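Local coordinates for Ras-related protein Rab-7L1 (PDB 6HH2) that binds and hydrolyses GTP as a Rab-family regulator of vesicle trafficking, recruiting LRRK2 to the Golgi complex and stimulating its kinase activity, at residues T74-L79 with Q103-D108; T94-F99 with P134-R139; V121-L126 with N149-W154. The protein carries 4 engineered substitutions. All coordinates share one frame; numbering follows the deposited sequence. Where two conformers were deposited one is given.

From the N terminus, contact 1 closes first: the switch II segment 74-79 is met by helix 96-112 once the chain has run through strand 86-92. Contact 2 opens inside that span, at the start of the same helix, and closes on the loop 134-139 after strand 123-128, so contacts 1 and 2 cross. Contact 3 opens at 121-126, after contact 1 has closed, and ends at 149-154; it crosses contact 2 and lies in series with contact 1. Helix 96-112 is common to contacts 1 and 2 and also reaches contact 3, through probable hydrogen bonds of Q103 and K106 to N149. Together they tie switch II, this helix and the last two strands of the sheet.

Contact 1: T74-L79 with Q103-D108; sequences TSMTRL and QRWKQD
T74 lies across the indole of W105 while D108 takes hold of the chain at M76: this is the switch II region of a Ras-fold GTPase, here with GDP bound, resting on helix 96-112. The CA of T74 stands 3.6 Å from the centroid of the six-membered ring of W105, only 17° off the ring normal, a CH-pi contact. From there T74 CG2, anti to its backbone N, lies over the five-membered ring of W105, 3.7 Å above the plane, and also meets R104 CB at 3.6 Å. D108 has its carboxylate swung out anti to its own backbone N, toward the switch. Its OD2 accepts the N-H of M76 at 2.8 Å in an almost straight bond (173°), met from above the carboxylate plane. S75 OG gives a weak bond to D108 OD1 at 3.4 Å, and that oxygen also pairs with K112 in a salt bridge, which would be expected to favour the charged carboxylate. T74 and S75 are both sites of phosphorylation by LRRK2, unmodified here. M76 goes inward against L14, V16 and I67, with its CG at the edge of the W105 ring, 4.0 Å from CZ3. W105 in turn is fixed by its NE1, hydrogen-bonded to D18, and by packing on V16, I67 and I89. The M76 chain bends at its last torsion, which brings CE back to 3.5 Å from D108 OD2.

Contact 2: T94-F99 with P134-R139; sequences TNATTF and PWAVSR
The carbonyl oxygen of N95 is gripped three times at the start of helix 96-112: by the hydroxyl of T98, whose OG1 donates at 2.8 Å in the carbonyl plane, and by weak bonds from the backbone N-H groups of T98 and F99. N95 is the N-cap, and its OD1 takes a further weak capping bond from T97 N at 3.0 Å. T98 OG1 also pairs with D92 N, pinning the first turn to the end of strand 86-92. The loop 134-139 packs against this start by van der Waals contact, two apolar pairs among methyl-to-backbone touches. The methyl of A136 points into the turn, its CB 3.6 Å from T94 O and 4.0 Å from A96 CB. One residue on, V137 CG1, anti to its own carbonyl carbon, comes obliquely onto the F99 ring and lies 3.6 Å from CD2. T94 CG2 approaches the carbonyl oxygen of P134, which follows a cis peptide bond, while T94 OG1 is hydrogen-bonded to D92 OD1. This loop follows the NKxD guanine-recognition motif of Ras-family GTPases, to which K129 belongs; the T94 side chain is about 5 Å from that of K129 and about 7 Å from bound GDP. Backbone bonding of A136 with V93 holds the loop to the sheet side, and F99 and V137 both touch I142 of helix 139-148 and F91 of strand 86-92.

Contact 3: V121-L126 with N149-W154; sequences VPALLL and NGFTGW. Engineered in segment 121-126: A123 (natural residue Cys).
Two neighbouring parallel strands pair here, L124 with G153 and L125 with W154, and the N-H of L125 meets G153 O at 3.0 Å in a nearly straight bond (175°). Just ahead of that pairing T152 grips A123 twice: its OG1, anti to its own carbonyl carbon, accepts the N-H of A123 (OG1 to N 3.0 Å), and its backbone N gives a more bent bond of 2.8 Å to A123 O. A side-chain hydroxyl thus serves as acceptor before strand 153-156 begins. A123 is an engineered residue; its CB lies 3.9 Å from F151 CD2. F151 turns its ring so that L125 CB sits over one face, 4.0 Å from the ring centroid, with L125 CD1 reaching on toward CZ. At the ring edge, in plane, lies A123 O. L125 and W154 share one face of the sheet, their CB atoms 3.8 Å apart. W154 CG stands in the crowded position between backbone N and carbonyl carbon, and its indole turns from L125 toward helix 139-148, where NE1 is hydrogen-bonded to D143. W154 CA also makes a CA-H...O contact of 3.1 Å with L125 O. The unit is a beta-alpha-beta crossover: helix 139-148 ends in a Schellman motif with G150 at C-prime, F151 meets K106 of helix 96-112 in a cation-pi contact, and strand 123-128 lies between strand 86-92 and the edge strand 153-156.

Contact 1: T74-L79 with Q103-D108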
ATOM      1  N   THR A  74     -11.568   9.694   1.803  1.00 27.85           N
ATOM      2  CA  THR A  74     -10.198  10.185   2.097  1.00 29.72           C
ATOM      3  C   THR A  74      -9.936  10.266   3.610  1.00 30.58           C
ATOM      4  O   THR A  74      -9.245  11.166   4.084  1.00 30.57           O
ATOM      5  CB  THR A  74      -9.887  11.554   1.454  1.00 29.04           C
ATOM      6  OG1 THR A  74     -10.535  11.702   0.165  1.00 35.05           O
ATOM      7  CG2 THR A  74      -8.339  11.693   1.293  1.00 28.71           C
ATOM      8  N   SER A  75     -10.512   9.345   4.399  1.00 28.36           N
ATOM      9  CA  SER A  75     -10.325   9.353   5.850  1.00 28.29           C
ATOM     10  C   SER A  75     -10.591   7.935   6.312  1.00 29.81           C
ATOM     11  O   SER A  75     -11.692   7.424   6.100  1.00 33.69           O
ATOM     12  CB  SER A  75     -11.332  10.292   6.531  1.00 35.13           C
ATOM     13  OG  SER A  75     -11.081  10.269   7.928  1.00 40.08           O
ATOM     14  N   MET A  76      -9.600   7.303   6.934  1.00 24.92           N
ATOM     15  CA  MET A  76      -9.701   5.898   7.278  1.00 23.57           C
ATOM     16  C   MET A  76     -10.492   5.704   8.563  1.00 22.20           C
ATOM     17  O   MET A  76     -10.413   6.506   9.496  1.00 23.93           O
ATOM     18  CB  MET A  76      -8.303   5.343   7.512  1.00 22.28           C
ATOM     19  CG  MET A  76      -7.466   5.382   6.242  1.00 22.12           C
ATOM     20  SD  MET A  76      -5.835   4.729   6.511  1.00 23.23           S
ATOM     21  CE  MET A  76      -5.122   5.822   7.678  1.00 23.31           C
ATOM     22  N   THR A  77     -11.261   4.614   8.615  1.00 22.75           N
ATOM     23  CA  THR A  77     -11.957   4.261   9.837  1.00 23.88           C
ATOM     24  C   THR A  77     -11.103   3.363  10.726  1.00 20.84           C
ATOM     25  O   THR A  77     -10.177   2.676  10.255  1.00 20.87           O
ATOM     26  CB  THR A  77     -13.255   3.500   9.533  1.00 25.62           C
ATOM     27  OG1 THR A  77     -12.951   2.325   8.758  1.00 25.92           O
ATOM     28  CG2 THR A  77     -14.282   4.425   8.768  1.00 30.29           C
ATOM     29  N   ARG A  78     -11.424   3.395  12.012  1.00 22.59           N
ATOM     30  CA  ARG A  78     -10.612   2.677  13.012  1.00 25.09           C
ATOM     31  C   ARG A  78     -10.494   1.182  12.744  1.00 25.67           C
ATOM     32  O   ARG A  78      -9.396   0.629  12.848  1.00 25.47           O
ATOM     33  CB  ARG A  78     -11.113   2.943  14.413  1.00 26.13           C
ATOM     34  CG  ARG A  78     -10.266   2.259  15.493  1.00 30.96           C
ATOM     35  CD  ARG A  78     -10.726   2.687  16.867  1.00 33.57           C
ATOM     36  NE  ARG A  78     -10.663   4.140  17.024  1.00 40.99           N
ATOM     37  CZ  ARG A  78     -11.734   4.940  16.985  1.00 51.69           C
ATOM     38  NH1 ARG A  78     -12.969   4.427  16.813  1.00 46.52           N
ATOM     39  NH2 ARG A  78     -11.584   6.265  17.135  1.00 56.59           N
ATOM     40  N   LEU A  79     -11.584   0.473  12.428  1.00 24.31           N
ATOM     41  CA  LEU A  79     -11.423  -0.963  12.147  1.00 23.61           C
ATOM     42  C   LEU A  79     -10.482  -1.190  10.961  1.00 25.53           C
ATOM     43  O   LEU A  79      -9.693  -2.151  10.940  1.00 26.70           O
ATOM     44  CB  LEU A  79     -12.788  -1.606  11.880  1.00 25.94           C
ATOM     45  CG  LEU A  79     -13.676  -1.714  13.097  1.00 30.68           C
ATOM     46  CD1 LEU A  79     -15.003  -2.428  12.705  1.00 34.29           C
ATOM     47  CD2 LEU A  79     -12.951  -2.490  14.208  1.00 33.21           C
ATOM     48  N   GLN A 103      -1.773  13.567  -0.329  1.00 22.06           N
ATOM     49  CA  GLN A 103      -1.342  14.327   0.840  1.00 23.58           C
ATOM     50  C   GLN A 103      -2.362  14.192   1.963  1.00 22.45           C
ATOM     51  O   GLN A 103      -1.993  14.055   3.146  1.00 23.61           O
ATOM     52  CB  GLN A 103      -1.161  15.796   0.484  1.00 27.38           C
ATOM     53  CG  GLN A 103      -0.744  16.623   1.710  1.00 29.59           C
ATOM     54  CD  GLN A 103      -0.605  18.095   1.410  1.00 37.55           C
ATOM     55  OE1 GLN A 103      -1.526  18.725   0.906  1.00 40.94           O
ATOM     56  NE2 GLN A 103       0.571  18.645   1.690  1.00 38.26           N
ATOM     57  N   ARG A 104      -3.637  14.226   1.611  1.00 21.98           N
ATOM     58  CA  ARG A 104      -4.668  14.055   2.645  1.00 21.81           C
ATOM     59  C   ARG A 104      -4.629  12.630   3.205  1.00 20.94           C
ATOM     60  O   ARG A 104      -4.784  12.439   4.431  1.00 22.31           O
ATOM     61  CB  ARG A 104      -6.053  14.374   2.079  1.00 26.85           C
ATOM     62  CG  ARG A 104      -6.249  15.823   1.696  1.00 34.59           C
ATOM     63  CD  ARG A 104      -7.720  16.036   1.214  1.00 45.58           C
ATOM     64  NE  ARG A 104      -7.915  17.419   0.816  1.00 60.38           N
ATOM     65  CZ  ARG A 104      -8.699  18.260   1.477  1.00 65.22           C
ATOM     66  NH1 ARG A 104      -9.370  17.823   2.542  1.00 63.62           N
ATOM     67  NH2 ARG A 104      -8.832  19.518   1.066  1.00 68.81           N
ATOM     68  N   TRP A 105      -4.442  11.619   2.336  1.00 19.79           N
ATOM     69  CA  TRP A 105      -4.308  10.271   2.853  1.00 19.68           C
ATOM     70  C   TRP A 105      -3.138  10.174   3.829  1.00 20.60           C
ATOM     71  O   TRP A 105      -3.231   9.532   4.876  1.00 21.01           O
ATOM     72  CB  TRP A 105      -4.116   9.292   1.701  1.00 20.41           C
ATOM     73  CG  TRP A 105      -5.375   9.027   0.873  1.00 19.71           C
ATOM     74  CD1 TRP A 105      -5.597   9.379  -0.420  1.00 22.76           C
ATOM     75  CD2 TRP A 105      -6.524   8.293   1.310  1.00 23.85           C
ATOM     76  NE1 TRP A 105      -6.849   8.892  -0.838  1.00 20.61           N
ATOM     77  CE2 TRP A 105      -7.407   8.207   0.208  1.00 22.44           C
ATOM     78  CE3 TRP A 105      -6.841   7.650   2.501  1.00 22.30           C
ATOM     79  CZ2 TRP A 105      -8.650   7.577   0.284  1.00 23.38           C
ATOM     80  CZ3 TRP A 105      -8.122   7.011   2.606  1.00 24.18           C
ATOM     81  CH2 TRP A 105      -8.965   6.943   1.458  1.00 24.30           C
ATOM     82  N   LYS A 106      -1.985  10.782   3.476  1.00 19.21           N
ATOM     83  CA  LYS A 106      -0.825  10.656   4.359  1.00 21.37           C
ATOM     84  C   LYS A 106      -1.027  11.384   5.678  1.00 21.86           C
ATOM     85  O   LYS A 106      -0.672  10.853   6.752  1.00 20.94           O
ATOM     86  CB  LYS A 106       0.402  11.233   3.626  1.00 20.62           C
ATOM     87  CG  LYS A 106       1.736  11.265   4.416  1.00 21.60           C
ATOM     88  CD  LYS A 106       2.131   9.872   4.870  1.00 20.27           C
ATOM     89  CE  LYS A 106       3.663   9.790   5.168  1.00 22.64           C
ATOM     90  NZ  LYS A 106       3.999  10.789   6.201  1.00 26.35           N
ATOM     91  N   GLN A 107      -1.605  12.595   5.631  1.00 21.46           N
ATOM     92  CA  GLN A 107      -1.924  13.319   6.863  1.00 23.14           C
ATOM     93  C   GLN A 107      -2.915  12.536   7.732  1.00 23.18           C
ATOM     94  O   GLN A 107      -2.771  12.492   8.959  1.00 23.39           O
ATOM     95  CB  GLN A 107      -2.482  14.701   6.504  1.00 25.05           C
ATOM     96  CG  GLN A 107      -1.369  15.647   5.935  1.00 28.83           C
ATOM     97  CD  GLN A 107      -1.940  16.906   5.301  1.00 40.80           C
ATOM     98  OE1 GLN A 107      -3.133  16.978   4.991  1.00 46.54           O
ATOM     99  NE2 GLN A 107      -1.083  17.921   5.122  1.00 42.47           N
ATOM    100  N   ASP A 108      -3.878  11.875   7.101  1.00 21.50           N
ATOM    101  CA  ASP A 108      -4.829  11.056   7.868  1.00 24.45           C
ATOM    102  C   ASP A 108      -4.105   9.893   8.546  1.00 23.07           C
ATOM    103  O   ASP A 108      -4.275   9.659   9.745  1.00 24.14           O
ATOM    104  CB  ASP A 108      -5.947  10.567   6.943  1.00 22.98           C
ATOM    105  CG  ASP A 108      -7.065   9.813   7.713  1.00 23.76           C
ATOM    106  OD1 ASP A 108      -7.740  10.461   8.521  1.00 27.59           O
ATOM    107  OD2 ASP A 108      -7.201   8.594   7.437  1.00 26.75           O
TER

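Contact 2: T94-F99 with P134-R139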
ATOM      1  N   THR A  94      -1.983  10.109 -14.186  1.00 24.81           N
ATOM      2  CA  THR A  94      -2.711  10.831 -15.195  1.00 29.69           C
ATOM      3  C   THR A  94      -3.813  11.708 -14.589  1.00 28.40           C
ATOM      4  O   THR A  94      -4.443  12.484 -15.318  1.00 29.38           O
ATOM      5  CB  THR A  94      -3.212   9.661 -16.030  1.00 36.68           C
ATOM      6  OG1 THR A  94      -4.424   9.092 -15.543  1.00 32.14           O
ATOM      7  CG2 THR A  94      -2.181   8.796 -16.591  1.00 38.16           C
ATOM      8  N   ASN A  95      -4.002  11.672 -13.258  1.00 26.67           N
ATOM      9  CA  ASN A  95      -5.097  12.394 -12.584  1.00 25.54           C
ATOM     10  C   ASN A  95      -4.524  13.186 -11.402  1.00 27.98           C
ATOM     11  O   ASN A  95      -4.279  12.638 -10.322  1.00 27.11           O
ATOM     12  CB  ASN A  95      -6.184  11.421 -12.138  1.00 29.15           C
ATOM     13  CG  ASN A  95      -7.392  12.131 -11.590  1.00 32.26           C
ATOM     14  OD1 ASN A  95      -7.266  13.217 -11.071  1.00 32.16           O
ATOM     15  ND2 ASN A  95      -8.568  11.527 -11.712  1.00 36.57           N
ATOM     16  N   ALA A  96      -4.314  14.489 -11.597  1.00 30.37           N
ATOM     17  CA  ALA A  96      -3.636  15.273 -10.573  1.00 31.06           C
ATOM     18  C   ALA A  96      -4.439  15.370  -9.284  1.00 28.74           C
ATOM     19  O   ALA A  96      -3.855  15.583  -8.218  1.00 28.37           O
ATOM     20  CB  ALA A  96      -3.300  16.664 -11.113  1.00 37.16           C
ATOM     21  N   THR A  97      -5.769  15.205  -9.341  1.00 26.40           N
ATOM     22  CA  THR A  97      -6.531  15.225  -8.101  0.75 27.13           C
ATOM     23  C   THR A  97      -6.166  14.055  -7.197  1.00 27.91           C
ATOM     24  O   THR A  97      -6.144  14.200  -5.958  1.00 26.82           O
ATOM     25  CB  THR A  97      -8.036  15.186  -8.385  0.75 30.26           C
ATOM     26  OG1 THR A  97      -8.365  16.335  -9.175  0.75 34.86           O
ATOM     27  CG2 THR A  97      -8.795  15.226  -7.083  0.75 31.54           C
ATOM     28  N   THR A  98      -5.914  12.878  -7.792  1.00 24.22           N
ATOM     29  CA  THR A  98      -5.542  11.721  -6.977  1.00 20.90           C
ATOM     30  C   THR A  98      -4.147  11.898  -6.391  1.00 22.77           C
ATOM     31  O   THR A  98      -3.870  11.425  -5.276  1.00 22.18           O
ATOM     32  CB  THR A  98      -5.614  10.411  -7.785  1.00 21.19           C
ATOM     33  OG1 THR A  98      -4.530  10.329  -8.754  1.00 21.99           O
ATOM     34  CG2 THR A  98      -6.988  10.241  -8.497  1.00 22.76           C
ATOM     35  N   PHE A  99      -3.307  12.668  -7.076  1.00 23.11           N
ATOM     36  CA  PHE A  99      -1.979  12.992  -6.546  1.00 24.13           C
ATOM     37  C   PHE A  99      -2.101  13.934  -5.360  1.00 24.85           C
ATOM     38  O   PHE A  99      -1.596  13.644  -4.261  1.00 23.34           O
ATOM     39  CB  PHE A  99      -1.159  13.644  -7.651  1.00 24.68           C
ATOM     40  CG  PHE A  99       0.225  14.152  -7.211  1.00 23.45           C
ATOM     41  CD1 PHE A  99       1.229  13.277  -6.738  1.00 23.03           C
ATOM     42  CD2 PHE A  99       0.520  15.526  -7.301  1.00 24.77           C
ATOM     43  CE1 PHE A  99       2.502  13.798  -6.388  1.00 24.72           C
ATOM     44  CE2 PHE A  99       1.785  16.016  -6.980  1.00 26.08           C
ATOM     45  CZ  PHE A  99       2.743  15.145  -6.503  1.00 24.29           C
ATOM     46  N   PRO A 134      -0.434  11.307 -21.631  1.00 46.63           N
ATOM     47  CA  PRO A 134       0.615  11.957 -20.832  1.00 44.96           C
ATOM     48  C   PRO A 134       0.311  11.884 -19.334  1.00 38.42           C
ATOM     49  O   PRO A 134      -0.832  11.686 -18.929  1.00 38.46           O
ATOM     50  CB  PRO A 134       0.522  13.424 -21.274  1.00 46.89           C
ATOM     51  CG  PRO A 134      -0.934  13.619 -21.542  1.00 48.67           C
ATOM     52  CD  PRO A 134      -1.433  12.284 -22.116  1.00 47.51           C
ATOM     53  N   TRP A 135       1.324  12.090 -18.514  1.00 33.88           N
ATOM     54  CA  TRP A 135       1.075  12.216 -17.090  1.00 29.58           C
ATOM     55  C   TRP A 135       0.635  13.639 -16.747  1.00 31.89           C
ATOM     56  O   TRP A 135       0.884  14.594 -17.492  1.00 33.81           O
ATOM     57  CB  TRP A 135       2.373  11.942 -16.334  1.00 29.32           C
ATOM     58  CG  TRP A 135       2.931  10.547 -16.416  1.00 30.67           C
ATOM     59  CD1 TRP A 135       2.580   9.528 -17.269  1.00 31.32           C
ATOM     60  CD2 TRP A 135       3.946  10.031 -15.572  1.00 28.45           C
ATOM     61  NE1 TRP A 135       3.345   8.417 -17.016  1.00 29.37           N
ATOM     62  CE2 TRP A 135       4.189   8.697 -15.968  1.00 29.60           C
ATOM     63  CE3 TRP A 135       4.665  10.570 -14.501  1.00 30.38           C
ATOM     64  CZ2 TRP A 135       5.161   7.894 -15.342  1.00 29.43           C
ATOM     65  CZ3 TRP A 135       5.607   9.778 -13.873  1.00 33.19           C
ATOM     66  CH2 TRP A 135       5.847   8.452 -14.292  1.00 31.84           C
ATOM     67  N   ALA A 136      -0.026  13.771 -15.602  1.00 30.00           N
ATOM     68  CA  ALA A 136      -0.489  15.060 -15.114  1.00 29.93           C
ATOM     69  C   ALA A 136       0.468  15.673 -14.109  1.00 30.38           C
ATOM     70  O   ALA A 136       0.233  16.796 -13.656  1.00 33.99           O
ATOM     71  CB  ALA A 136      -1.876  14.912 -14.473  1.00 30.84           C
ATOM     72  N   VAL A 137       1.532  14.949 -13.744  1.00 29.65           N
ATOM     73  CA  VAL A 137       2.569  15.418 -12.837  1.00 31.05           C
ATOM     74  C   VAL A 137       3.908  14.982 -13.420  1.00 28.81           C
ATOM     75  O   VAL A 137       3.991  14.046 -14.229  1.00 31.82           O
ATOM     76  CB  VAL A 137       2.407  14.823 -11.418  1.00 28.89           C
ATOM     77  CG1 VAL A 137       1.051  15.265 -10.824  1.00 33.07           C
ATOM     78  CG2 VAL A 137       2.493  13.291 -11.444  1.00 30.57           C
ATOM     79  N   SER A 138       4.978  15.653 -12.986  1.00 29.96           N
ATOM     80  CA  SER A 138       6.325  15.268 -13.371  1.00 27.27           C
ATOM     81  C   SER A 138       7.008  14.483 -12.258  1.00 27.90           C
ATOM     82  O   SER A 138       6.625  14.560 -11.095  1.00 26.63           O
ATOM     83  CB  SER A 138       7.174  16.514 -13.664  1.00 32.86           C
ATOM     84  OG  SER A 138       7.386  17.266 -12.469  1.00 33.45           O
ATOM     85  N   ARG A 139       8.089  13.778 -12.618  1.00 28.27           N
ATOM     86  CA  ARG A 139       8.794  12.995 -11.605  1.00 26.90           C
ATOM     87  C   ARG A 139       9.429  13.897 -10.555  1.00 26.96           C
ATOM     88  O   ARG A 139       9.446  13.557  -9.368  1.00 29.16           O
ATOM     89  CB  ARG A 139       9.833  12.087 -12.271  1.00 29.12           C
ATOM     90  CG  ARG A 139       9.204  10.929 -13.056  1.00 29.94           C
ATOM     91  CD  ARG A 139      10.248  10.221 -13.972  1.00 37.76           C
ATOM     92  NE  ARG A 139       9.668   9.043 -14.641  1.00 40.48           N
ATOM     93  CZ  ARG A 139       9.082   9.090 -15.842  1.00 45.93           C
ATOM     94  NH1 ARG A 139       8.973  10.252 -16.485  1.00 50.14           N
ATOM     95  NH2 ARG A 139       8.599   7.988 -16.404  1.00 40.31           N
TER

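Contact 3: V121-L126 with N149-W154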
ATOM      1  N   VAL A 121       4.362   5.129  10.878  1.00 26.07           N
ATOM      2  CA  VAL A 121       4.271   3.927  10.063  1.00 25.75           C
ATOM      3  C   VAL A 121       4.955   4.193   8.714  1.00 24.10           C
ATOM      4  O   VAL A 121       4.750   5.262   8.136  1.00 25.76           O
ATOM      5  CB  VAL A 121       2.756   3.636   9.940  1.00 34.98           C
ATOM      6  CG1 VAL A 121       2.283   2.928   8.770  1.00 30.07           C
ATOM      7  CG2 VAL A 121       2.246   3.007  11.317  1.00 37.32           C
ATOM      8  N   PRO A 122       5.752   3.278   8.150  1.00 23.66           N
ATOM      9  CA  PRO A 122       6.251   3.502   6.777  1.00 22.34           C
ATOM     10  C   PRO A 122       5.122   3.682   5.767  1.00 24.66           C
ATOM     11  O   PRO A 122       4.089   3.006   5.814  1.00 21.80           O
ATOM     12  CB  PRO A 122       7.016   2.204   6.449  1.00 25.70           C
ATOM     13  CG  PRO A 122       7.223   1.536   7.697  1.00 33.44           C
ATOM     14  CD  PRO A 122       6.188   1.979   8.682  1.00 26.55           C
ATOM     15  N   ALA A 123       5.343   4.582   4.804  1.00 21.23           N
ATOM     16  CA  ALA A 123       4.359   4.936   3.795  1.00 18.95           C
ATOM     17  C   ALA A 123       5.050   4.996   2.443  1.00 18.83           C
ATOM     18  O   ALA A 123       6.026   5.760   2.270  1.00 22.15           O
ATOM     19  CB  ALA A 123       3.714   6.280   4.109  1.00 20.82           C
ATOM     20  N   LEU A 124       4.623   4.118   1.524  1.00 17.39           N
ATOM     21  CA  LEU A 124       5.196   3.984   0.186  1.00 18.63           C
ATOM     22  C   LEU A 124       4.211   4.593  -0.799  1.00 17.40           C
ATOM     23  O   LEU A 124       3.042   4.186  -0.841  1.00 17.20           O
ATOM     24  CB  LEU A 124       5.405   2.502  -0.116  1.00 19.94           C
ATOM     25  CG  LEU A 124       5.801   2.231  -1.547  1.00 21.97           C
ATOM     26  CD1 LEU A 124       7.161   2.942  -1.935  1.00 21.36           C
ATOM     27  CD2 LEU A 124       5.917   0.716  -1.728  1.00 25.41           C
ATOM     28  N   LEU A 125       4.623   5.633  -1.503  1.00 18.17           N
ATOM     29  CA  LEU A 125       3.791   6.307  -2.490  1.00 18.07           C
ATOM     30  C   LEU A 125       3.985   5.646  -3.861  1.00 16.59           C
ATOM     31  O   LEU A 125       5.118   5.583  -4.345  1.00 17.34           O
ATOM     32  CB  LEU A 125       4.173   7.778  -2.509  1.00 20.33           C
ATOM     33  CG  LEU A 125       3.408   8.662  -3.518  1.00 17.41           C
ATOM     34  CD1 LEU A 125       1.935   8.828  -3.091  1.00 18.24           C
ATOM     35  CD2 LEU A 125       4.076  10.079  -3.616  1.00 20.98           C
ATOM     36  N   LEU A 126       2.902   5.116  -4.449  1.00 17.32           N
ATOM     37  CA  LEU A 126       2.967   4.477  -5.757  1.00 17.91           C
ATOM     38  C   LEU A 126       2.310   5.372  -6.807  1.00 17.11           C
ATOM     39  O   LEU A 126       1.094   5.639  -6.739  1.00 17.92           O
ATOM     40  CB  LEU A 126       2.302   3.107  -5.765  1.00 19.01           C
ATOM     41  CG  LEU A 126       2.896   2.057  -4.817  1.00 18.09           C
ATOM     42  CD1 LEU A 126       2.275   0.729  -5.148  1.00 21.27           C
ATOM     43  CD2 LEU A 126       4.407   1.923  -4.993  1.00 19.42           C
ATOM     44  N   ASN A 149       6.017  15.618   2.285  1.00 22.95           N
ATOM     45  CA  ASN A 149       4.949  14.979   3.048  1.00 22.38           C
ATOM     46  C   ASN A 149       5.413  13.806   3.896  1.00 24.17           C
ATOM     47  O   ASN A 149       4.572  13.067   4.431  1.00 26.46           O
ATOM     48  CB  ASN A 149       3.754  14.615   2.138  1.00 26.03           C
ATOM     49  CG  ASN A 149       3.080  15.863   1.619  1.00 29.15           C
ATOM     50  OD1 ASN A 149       2.529  16.634   2.411  1.00 33.36           O
ATOM     51  ND2 ASN A 149       3.209  16.141   0.330  1.00 30.04           N
ATOM     52  N   GLY A 150       6.723  13.571   3.982  1.00 24.85           N
ATOM     53  CA  GLY A 150       7.205  12.583   4.921  1.00 23.09           C
ATOM     54  C   GLY A 150       7.008  11.145   4.527  1.00 21.40           C
ATOM     55  O   GLY A 150       6.970  10.283   5.399  1.00 23.60           O
ATOM     56  N   PHE A 151       6.892  10.857   3.234  1.00 21.85           N
ATOM     57  CA  PHE A 151       6.804   9.471   2.803  1.00 20.74           C
ATOM     58  C   PHE A 151       8.143   8.777   2.968  1.00 20.94           C
ATOM     59  O   PHE A 151       9.212   9.411   2.907  1.00 24.13           O
ATOM     60  CB  PHE A 151       6.415   9.389   1.333  1.00 20.76           C
ATOM     61  CG  PHE A 151       4.953   9.667   1.090  1.00 19.76           C
ATOM     62  CD1 PHE A 151       4.503  10.964   0.891  1.00 21.47           C
ATOM     63  CD2 PHE A 151       4.084   8.594   1.024  1.00 22.31           C
ATOM     64  CE1 PHE A 151       3.112  11.212   0.672  1.00 22.82           C
ATOM     65  CE2 PHE A 151       2.677   8.843   0.826  1.00 21.22           C
ATOM     66  CZ  PHE A 151       2.248  10.132   0.620  1.00 21.34           C
ATOM     67  N   THR A 152       8.090   7.451   3.181  1.00 20.55           N
ATOM     68  CA  THR A 152       9.332   6.686   3.229  1.00 21.47           C
ATOM     69  C   THR A 152       9.977   6.692   1.870  1.00 20.34           C
ATOM     70  O   THR A 152      11.206   6.791   1.771  1.00 20.29           O
ATOM     71  CB  THR A 152       9.042   5.244   3.672  1.00 22.95           C
ATOM     72  OG1 THR A 152       8.280   5.326   4.910  1.00 25.75           O
ATOM     73  CG2 THR A 152      10.349   4.486   3.952  1.00 25.22           C
ATOM     74  N   GLY A 153       9.200   6.619   0.813  1.00 20.57           N
ATOM     75  CA  GLY A 153       9.731   6.756  -0.536  1.00 20.56           C
ATOM     76  C   GLY A 153       8.601   6.651  -1.522  1.00 20.12           C
ATOM     77  O   GLY A 153       7.423   6.505  -1.136  1.00 19.28           O
ATOM     78  N   TRP A 154       8.963   6.649  -2.802  1.00 19.60           N
ATOM     79  CA  TRP A 154       7.997   6.591  -3.887  1.00 19.46           C
ATOM     80  C   TRP A 154       8.615   5.874  -5.079  1.00 17.55           C
ATOM     81  O   TRP A 154       9.851   5.869  -5.242  1.00 19.93           O
ATOM     82  CB  TRP A 154       7.509   8.003  -4.298  1.00 20.01           C
ATOM     83  CG  TRP A 154       8.566   8.775  -5.096  1.00 19.64           C
ATOM     84  CD1 TRP A 154       9.579   9.525  -4.599  1.00 20.24           C
ATOM     85  CD2 TRP A 154       8.664   8.844  -6.525  1.00 21.69           C
ATOM     86  NE1 TRP A 154      10.319  10.102  -5.657  1.00 21.78           N
ATOM     87  CE2 TRP A 154       9.738   9.692  -6.842  1.00 24.84           C
ATOM     88  CE3 TRP A 154       7.889   8.305  -7.568  1.00 22.48           C
ATOM     89  CZ2 TRP A 154      10.100   9.975  -8.195  1.00 26.66           C
ATOM     90  CZ3 TRP A 154       8.218   8.604  -8.881  1.00 25.31           C
ATOM     91  CH2 TRP A 154       9.314   9.414  -9.182  1.00 26.31           C
TER